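Local coordinates for signal transduction protein PmrD (Escherichia coli, PDB 4HN7), which interacts with the phosphorylated response regulator BasR to induce BasR-activated genes, giving polymyxin resistance in some natural isolates, at residues Asn51-Cys55 with Thr63-Leu67. Numbering follows the deposited sequence.
Sequences NALYC and TVKVL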
loop_
_atom_site.group_PDB
_atom_site.type_symbol
_atom_site.label_atom_id
_atom_site.label_comp_id
_atom_site.label_asym_id
_atom_site.label_seq_id
_atom_site.Cartn_x
_atom_site.Cartn_y
_atom_site.Cartn_z
ATOM N N ASN A 51 8.717 5.381 -6.452
ATOM C CA ASN A 51 10.007 5.843 -6.000
ATOM C C ASN A 51 10.024 5.447 -4.566
ATOM O O ASN A 51 9.201 5.961 -3.820
ATOM C CB ASN A 51 10.146 7.382 -6.122
ATOM C CG ASN A 51 10.473 7.865 -7.544
ATOM O OD1 ASN A 51 11.496 8.517 -7.743
ATOM N ND2 ASN A 51 9.598 7.581 -8.520
ATOM N N ALA A 52 10.885 4.502 -4.179
ATOM C CA ALA A 52 10.956 4.053 -2.763
ATOM C C ALA A 52 9.678 3.431 -2.201
ATOM O O ALA A 52 9.592 3.205 -1.024
ATOM C CB ALA A 52 11.391 5.192 -1.876
ATOM N N LEU A 53 8.689 3.157 -3.047
ATOM C CA LEU A 53 7.514 2.409 -2.656
ATOM C C LEU A 53 7.641 1.044 -3.314
ATOM O O LEU A 53 7.956 0.926 -4.491
ATOM C CB LEU A 53 6.244 3.129 -3.078
ATOM C CG LEU A 53 5.023 2.700 -2.312
ATOM C CD1 LEU A 53 5.107 3.008 -0.861
ATOM C CD2 LEU A 53 3.809 3.389 -2.846
ATOM N N TYR A 54 7.482 0.009 -2.500
ATOM C CA TYR A 54 7.723 -1.397 -2.856
ATOM C C TYR A 54 6.510 -2.154 -2.389
ATOM O O TYR A 54 5.754 -1.665 -1.589
ATOM C CB TYR A 54 8.997 -1.926 -2.167
ATOM C CG TYR A 54 10.254 -1.471 -2.868
ATOM C CD1 TYR A 54 10.836 -0.297 -2.568
ATOM C CD2 TYR A 54 10.849 -2.221 -3.829
ATOM C CE1 TYR A 54 11.985 0.148 -3.217
ATOM C CE2 TYR A 54 11.995 -1.793 -4.480
ATOM C CZ TYR A 54 12.543 -0.582 -4.160
ATOM O OH TYR A 54 13.674 -0.085 -4.768
ATOM N N CYS A 55 6.268 -3.324 -2.937
ATOM C CA CYS A 55 5.262 -4.168 -2.373
ATOM C C CYS A 55 5.918 -5.472 -1.945
ATOM O O CYS A 55 7.016 -5.790 -2.360
ATOM C CB CYS A 55 4.096 -4.348 -3.339
ATOM S SG CYS A 55 4.457 -4.919 -5.004
ATOM N N THR A 63 2.250 -2.458 0.856
ATOM C CA THR A 63 3.324 -1.619 0.478
ATOM C C THR A 63 4.295 -1.411 1.600
ATOM O O THR A 63 3.991 -1.695 2.757
ATOM C CB THR A 63 2.770 -0.309 0.023
ATOM O OG1 THR A 63 1.928 0.132 1.048
ATOM C CG2 THR A 63 1.908 -0.483 -1.191
ATOM N N VAL A 64 5.523 -1.032 1.233
ATOM C CA VAL A 64 6.545 -0.625 2.189
ATOM C C VAL A 64 7.312 0.576 1.649
ATOM O O VAL A 64 7.513 0.669 0.457
ATOM C CB VAL A 64 7.539 -1.737 2.622
ATOM C CG1 VAL A 64 7.184 -3.073 2.064
ATOM C CG2 VAL A 64 8.949 -1.397 2.252
ATOM N N LYS A 65 7.727 1.479 2.547
ATOM C CA LYS A 65 8.394 2.752 2.178
ATOM C C LYS A 65 9.784 2.515 2.647
ATOM O O LYS A 65 9.959 2.062 3.787
ATOM C CB LYS A 65 7.772 3.947 2.921
ATOM C CG LYS A 65 7.540 5.262 2.136
ATOM C CD LYS A 65 6.651 6.264 2.932
ATOM C CE LYS A 65 5.669 7.150 2.090
ATOM N NZ LYS A 65 4.410 7.750 2.732
ATOM N N VAL A 66 10.764 2.730 1.770
ATOM C CA VAL A 66 12.157 2.706 2.155
ATOM C C VAL A 66 12.495 4.070 2.686
ATOM O O VAL A 66 12.381 5.010 1.989
ATOM C CB VAL A 66 13.097 2.450 0.987
ATOM C CG1 VAL A 66 14.507 2.623 1.415
ATOM C CG2 VAL A 66 12.922 1.056 0.466
ATOM N N LEU A 67 12.907 4.140 3.926
ATOM C CA LEU A 67 13.255 5.364 4.565
ATOM C C LEU A 67 14.725 5.691 4.357
ATOM O O LEU A 67 15.100 6.848 4.268
ATOM C CB LEU A 67 12.950 5.247 6.051
ATOM C CG LEU A 67 11.452 5.069 6.308
ATOM C CD1 LEU A 67 11.186 5.091 7.791
ATOM C CD2 LEU A 67 10.607 6.145 5.661
#
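Tyr54 and Val66 meet through one methyl: Val66 CG2 lies 3.9 Å from Tyr54 CE1 and as far from CD1, approaching the ring obliquely. With chi1 of Val66 at 172°, its CG1 lies opposite the backbone N and CG2 is set beside that N, against the tyrosine ring. Beside this pair, Ala52 CB packs 4.3 Å from Val66 CB. Between the backbones, Tyr54 and Val64 form an antiparallel hydrogen-bonded pair, Tyr54 N giving to Val64 O at 3.0 Å and Val64 N to Tyr54 O at 2.9 Å. The bond from Val66 N to Ala52 O, 3.1 Å, extends the pairing one residue ahead of strand 53-56. The segments belong to the two arms of the beta hairpin formed by strands 53-56 and 63-71, part of the closed six-stranded antiparallel barrel of PmrD. On the sheet face carrying Leu53, Lys65, Cys55 and Thr63, Leu53 CD1 sits 3.6 Å from Val64 O and 4.2 Å from Thr63 CB. Farther out, Tyr54 touches Pro48 and Val64 touches Leu46, both on strand 45-50, whereas Leu53 packs on Leu49, Thr63 on Thr63 and Lys65 on Lys60 of the second subunit.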